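Local atomic coordinates of putative Lipoprotein (Clostridium perfringens, PDB entry 5J7R), a protein that is of unknown function but carries a domain of the sporulation and spore germination family and is probably a membrane-attached lipoprotein. Residues A[74-78]-A[112-117]; A[105-111]-A[141-146]. Numbering follows the deposited sequence.

In the fold
After the hairpin of strands 24-32 and 42-50 and the long helix 51-65, the chain enters the loop holding 74-78, forms strands 83-89 and 92-97, and reaches 105-111 at the start of helix 107-121. The next part of that helix, 112-117, closes contact 1 back on 74-78. Beyond strand 129-134, residues 141-146 close contact 2 on the helix start. The segments alternate along the chain, so the two closures cross rather than nest, with centres about 10 Å apart. The shared helix thereby ties the loop before the three-stranded sheet to the loop after it; Pro-75 with Lys-109, and Leu-114 with Phe-146, join the contacts directly.

Contact 1: A[74-78]-A[112-117]; sequences APILP and ATLEGI
Residues 74-78 form an irregular, mostly extended segment that passes one flank of the regular helix 112-117. At Ile-76 the extension breaks (phi/psi -110/-14) before Leu-77 returns to it (-139/151). Here the backbones come closest, with the CA atoms of Ile-76 and Thr-113 4.7 Å apart, and the two segments bury 229 Å² between them.

One hydrogen bond joins the segments: Thr-113, in the m rotamer, donates from OG1 to the carbonyl O of Ile-76 at 2.6 Å. The helix itself is held by Gly-116 N to Ala-112 O (2.8 Å) and Ile-117 N to Thr-113 O (3.0 Å).

The remaining contact is apolar. Ile-76 directs its CA-to-CB bond toward the helix and, with chi1 p and chi2 t, lays CD1 4.1 Å from CG1 of Ile-117 and 4.2 Å from the backbone C of Gly-116. Gly-116 eases this approach, as a CB there would be a tight 3.2 Å from Ile-76 CD1. Leu-77 (m, t) starts out sideways, yet its CD2 reaches CG2 of Thr-113 at 3.9 Å and CD1 of Ile-117 at 4.3 Å.

Leu-63 and Ile-64 of helix 51-65 and Ile-130 and Ile-132 of strand 129-134 extend this core. The loop thus packs on the connecting helix of a beta-alpha-beta crossover, whose parallel strands 92-97 and 129-134 are neighbours in the sheet.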
loop_
_atom_site.group_PDB
_atom_site.type_symbol
_atom_site.label_atom_id
_atom_site.label_comp_id
_atom_site.label_asym_id
_atom_site.label_seq_id
_atom_site.Cartn_x
_atom_site.Cartn_y
_atom_site.Cartn_z
ATOM N N ALA A 74 2.489 10.454 25.454
ATOM C CA ALA A 74 3.894 10.151 25.713
ATOM C C ALA A 74 4.389 9.033 24.797
ATOM O O ALA A 74 3.596 8.197 24.346
ATOM C CB ALA A 74 4.084 9.748 27.160
ATOM N N PRO A 75 5.703 9.015 24.506
ATOM C CA PRO A 75 6.253 7.962 23.643
ATOM C C PRO A 75 6.222 6.572 24.297
ATOM O O PRO A 75 6.155 6.460 25.534
ATOM C CB PRO A 75 7.706 8.407 23.419
ATOM C CG PRO A 75 8.006 9.337 24.547
ATOM C CD PRO A 75 6.717 10.033 24.837
ATOM N N ILE A 76 6.250 5.543 23.453
ATOM C CA ILE A 76 6.242 4.139 23.889
ATOM C C ILE A 76 7.578 3.420 23.658
ATOM O O ILE A 76 7.790 2.336 24.199
ATOM C CB ILE A 76 5.087 3.330 23.249
ATOM C CG1 ILE A 76 5.173 3.324 21.719
ATOM C CG2 ILE A 76 3.752 3.906 23.702
ATOM C CD1 ILE A 76 4.134 2.443 21.068
ATOM N N LEU A 77 8.453 4.018 22.854
ATOM C CA LEU A 77 9.785 3.476 22.570
ATOM C C LEU A 77 10.779 4.628 22.578
ATOM O O LEU A 77 10.398 5.756 22.278
ATOM C CB LEU A 77 9.836 2.800 21.190
ATOM C CG LEU A 77 9.067 1.497 20.961
ATOM C CD1 LEU A 77 9.054 1.129 19.487
ATOM C CD2 LEU A 77 9.653 0.369 21.802
ATOM N N PRO A 78 12.050 4.360 22.937
ATOM C CA PRO A 78 13.063 5.423 22.915
ATOM C C PRO A 78 13.211 6.043 21.521
ATOM O O PRO A 78 13.097 5.337 20.516
ATOM C CB PRO A 78 14.341 4.690 23.311
ATOM C CG PRO A 78 13.862 3.584 24.176
ATOM C CD PRO A 78 12.580 3.129 23.546
ATOM N N ALA A 112 2.126 -0.523 28.534
ATOM C CA ALA A 112 1.530 0.420 27.582
ATOM C C ALA A 112 2.254 0.316 26.244
ATOM O O ALA A 112 1.634 0.390 25.188
ATOM C CB ALA A 112 1.596 1.839 28.117
ATOM N N THR A 113 3.571 0.135 26.299
ATOM C CA THR A 113 4.384 -0.012 25.102
ATOM C C THR A 113 3.952 -1.226 24.295
ATOM O O THR A 113 3.683 -1.114 23.100
ATOM C CB THR A 113 5.875 -0.143 25.452
ATOM O OG1 THR A 113 6.342 1.096 25.989
ATOM C CG2 THR A 113 6.708 -0.492 24.214
ATOM N N LEU A 114 3.867 -2.381 24.946
ATOM C CA LEU A 114 3.463 -3.609 24.256
ATOM C C LEU A 114 2.020 -3.517 23.732
ATOM O O LEU A 114 1.736 -3.957 22.615
ATOM C CB LEU A 114 3.660 -4.833 25.155
ATOM C CG LEU A 114 5.082 -5.012 25.722
ATOM C CD1 LEU A 114 5.143 -6.282 26.561
ATOM C CD2 LEU A 114 6.163 -5.037 24.650
ATOM N N GLU A 115 1.120 -2.940 24.524
ATOM C CA GLU A 115 -0.271 -2.784 24.090
ATOM C C GLU A 115 -0.370 -1.783 22.929
ATOM O O GLU A 115 -1.201 -1.954 22.039
ATOM C CB GLU A 115 -1.183 -2.354 25.242
ATOM C CG GLU A 115 -1.389 -3.429 26.302
ATOM C CD GLU A 115 -2.300 -3.001 27.450
ATOM O OE1 GLU A 115 -2.595 -1.802 27.551
ATOM O OE2 GLU A 115 -2.706 -3.861 28.269
ATOM N N GLY A 116 0.481 -0.753 22.946
ATOM C CA GLY A 116 0.504 0.267 21.888
ATOM C C GLY A 116 0.991 -0.276 20.546
ATOM O O GLY A 116 0.434 0.041 19.501
ATOM N N ILE A 117 2.027 -1.106 20.590
ATOM C CA ILE A 117 2.568 -1.728 19.394
ATOM C C ILE A 117 1.504 -2.675 18.811
ATOM O O ILE A 117 1.204 -2.614 17.623
ATOM C CB ILE A 117 3.890 -2.467 19.690
ATOM C CG1 ILE A 117 4.948 -1.451 20.131
ATOM C CG2 ILE A 117 4.401 -3.194 18.447
ATOM C CD1 ILE A 117 6.240 -2.064 20.642
#

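Contact 2: A[105-111]-A[141-146]; sequences MSATKEQ and SLGGNF
Helix 107-121 begins with an N-cap, Ser-106, and against this first turn lies a compact loop, 141-146, built on an ST motif. In the cap, Ser-106 (chi1 p) accepts on OG from Lys-109 N at 3.2 Å. In the loop, Ser-141 (chi1 t) takes Gly-144 N on its OG at 2.8 Å and donates from OG to Phe-146 O, also at 2.8 Å, drawing the two ends of the turn together. Gly-144 has phi 119°, where a CB would jam against the preceding carbonyl.

Glu-110 is the central side chain. Fully extended (chi1 and chi2 t), it inserts its carboxylate into the loop, where OE2 accepts from Gly-143 N at 2.9 Å and OE1 from Asn-145 N at 2.7 Å. Gly-143 leaves room for it: a CB would clash with both Glu-110 CD and Met-105 CB.

The CA atoms of Met-105 and Gly-143 lie 4.5 Å apart, those of Ala-107 and Asn-145 5.4 Å. Selenomethionine Met-105 (m, t, t) donates weakly from N to Gly-143 O at 3.4 Å and brings CE to 4.2 Å from Leu-142 CB. Asn-145 (chi1 m) makes a weak hydrogen bond from ND2 to Met-105 O, 2.8 Å long but bent (N-H...O angle 125°).

Phe-146 (chi1 m, chi2 87°) presents its ring edge to Ala-107 O, 3.4 Å from CE1, while its CZ lies 3.7 Å from Gln-111 CB.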
loop_
_atom_site.group_PDB
_atom_site.type_symbol
_atom_site.label_atom_id
_atom_site.label_comp_id
_atom_site.label_asym_id
_atom_site.label_seq_id
_atom_site.Cartn_x
_atom_site.Cartn_y
_atom_site.Cartn_z
HETATM N N MSE A 105 12.301 0.097 32.397
HETATM C CA MSE A 105 10.942 0.648 32.416
HETATM C C MSE A 105 10.117 0.097 33.547
HETATM O O MSE A 105 10.366 -1.008 34.033
HETATM C CB MSE A 105 10.145 0.258 31.165
HETATM C CG MSE A 105 10.747 0.665 29.819
HETATM SE SE MSE A 105 9.576 -0.009 28.363
HETATM C CE MSE A 105 10.900 0.007 26.903
ATOM N N SER A 106 9.112 0.870 33.960
ATOM C CA SER A 106 8.189 0.446 35.010
ATOM C C SER A 106 7.225 -0.527 34.350
ATOM O O SER A 106 7.030 -0.480 33.127
ATOM C CB SER A 106 7.409 1.628 35.575
ATOM O OG SER A 106 6.631 2.258 34.569
ATOM N N ALA A 107 6.627 -1.409 35.138
ATOM C CA ALA A 107 5.686 -2.385 34.587
ATOM C C ALA A 107 4.474 -1.743 33.906
ATOM O O ALA A 107 3.935 -2.305 32.949
ATOM C CB ALA A 107 5.240 -3.341 35.662
ATOM N N THR A 108 4.058 -0.575 34.383
ATOM C CA THR A 108 2.912 0.119 33.786
ATOM C C THR A 108 3.308 0.744 32.443
ATOM O O THR A 108 2.524 0.705 31.498
ATOM C CB THR A 108 2.257 1.149 34.741
ATOM O OG1 THR A 108 3.235 2.112 35.146
ATOM C CG2 THR A 108 1.693 0.430 35.966
ATOM N N LYS A 109 4.522 1.290 32.350
ATOM C CA LYS A 109 5.002 1.907 31.107
ATOM C C LYS A 109 5.274 0.821 30.060
ATOM O O LYS A 109 4.875 0.958 28.896
ATOM C CB LYS A 109 6.269 2.733 31.372
ATOM C CG LYS A 109 6.857 3.493 30.215
ATOM C CD LYS A 109 6.025 4.706 29.835
ATOM C CE LYS A 109 6.481 5.275 28.462
ATOM N NZ LYS A 109 6.019 6.654 28.113
ATOM N N GLU A 110 5.928 -0.262 30.478
ATOM C CA GLU A 110 6.243 -1.362 29.567
ATOM C C GLU A 110 4.969 -2.010 29.034
ATOM O O GLU A 110 4.919 -2.402 27.869
ATOM C CB GLU A 110 7.132 -2.419 30.231
ATOM C CG GLU A 110 7.531 -3.550 29.279
ATOM C CD GLU A 110 8.470 -4.581 29.883
ATOM O OE1 GLU A 110 8.439 -4.737 31.107
ATOM O OE2 GLU A 110 9.213 -5.261 29.127
ATOM N N GLN A 111 3.946 -2.122 29.872
ATOM C CA GLN A 111 2.691 -2.725 29.427
ATOM C C GLN A 111 2.012 -1.839 28.378
ATOM O O GLN A 111 1.400 -2.348 27.443
ATOM C CB GLN A 111 1.748 -2.997 30.599
ATOM C CG GLN A 111 0.460 -3.685 30.171
ATOM C CD GLN A 111 -0.435 -4.076 31.326
ATOM O OE1 GLN A 111 -0.021 -4.077 32.485
ATOM N NE2 GLN A 111 -1.675 -4.429 31.008
ATOM N N SER A 141 13.105 -9.619 27.476
ATOM C CA SER A 141 12.280 -8.444 27.803
ATOM C C SER A 141 12.882 -7.108 27.353
ATOM O O SER A 141 14.101 -6.976 27.246
ATOM C CB SER A 141 12.082 -8.389 29.329
ATOM O OG SER A 141 11.219 -7.328 29.711
ATOM N N LEU A 142 12.020 -6.123 27.092
ATOM C CA LEU A 142 12.472 -4.780 26.715
ATOM C C LEU A 142 12.720 -3.938 27.949
ATOM O O LEU A 142 13.775 -3.324 28.090
ATOM C CB LEU A 142 11.442 -4.046 25.854
ATOM C CG LEU A 142 11.210 -4.510 24.428
ATOM C CD1 LEU A 142 10.142 -3.631 23.796
ATOM C CD2 LEU A 142 12.495 -4.450 23.620
ATOM N N GLY A 143 11.717 -3.903 28.822
ATOM C CA GLY A 143 11.756 -3.128 30.058
ATOM C C GLY A 143 12.183 -3.872 31.292
ATOM O O GLY A 143 12.680 -3.258 32.216
ATOM N N GLY A 144 11.957 -5.186 31.311
ATOM C CA GLY A 144 12.313 -6.028 32.439
ATOM C C GLY A 144 11.106 -6.713 33.075
ATOM O O GLY A 144 11.249 -7.759 33.714
ATOM N N ASN A 145 9.911 -6.157 32.877
ATOM C CA ASN A 145 8.694 -6.722 33.505
ATOM C C ASN A 145 7.819 -7.658 32.662
ATOM O O ASN A 145 6.847 -8.209 33.173
ATOM C CB ASN A 145 7.796 -5.584 33.993
ATOM C CG ASN A 145 8.552 -4.537 34.814
ATOM O OD1 ASN A 145 8.919 -4.816 35.943
ATOM N ND2 ASN A 145 8.724 -3.310 34.286
ATOM N N PHE A 146 8.127 -7.816 31.383
ATOM C CA PHE A 146 7.335 -8.670 30.502
ATOM C C PHE A 146 8.186 -9.585 29.644
ATOM O O PHE A 146 9.200 -9.173 29.090
ATOM C CB PHE A 146 6.392 -7.832 29.633
ATOM C CG PHE A 146 5.235 -7.258 30.389
ATOM C CD1 PHE A 146 5.343 -6.039 31.036
ATOM C CD2 PHE A 146 4.027 -7.951 30.463
ATOM C CE1 PHE A 146 4.276 -5.516 31.742
ATOM C CE2 PHE A 146 2.957 -7.433 31.167
ATOM C CZ PHE A 146 3.082 -6.212 31.810
#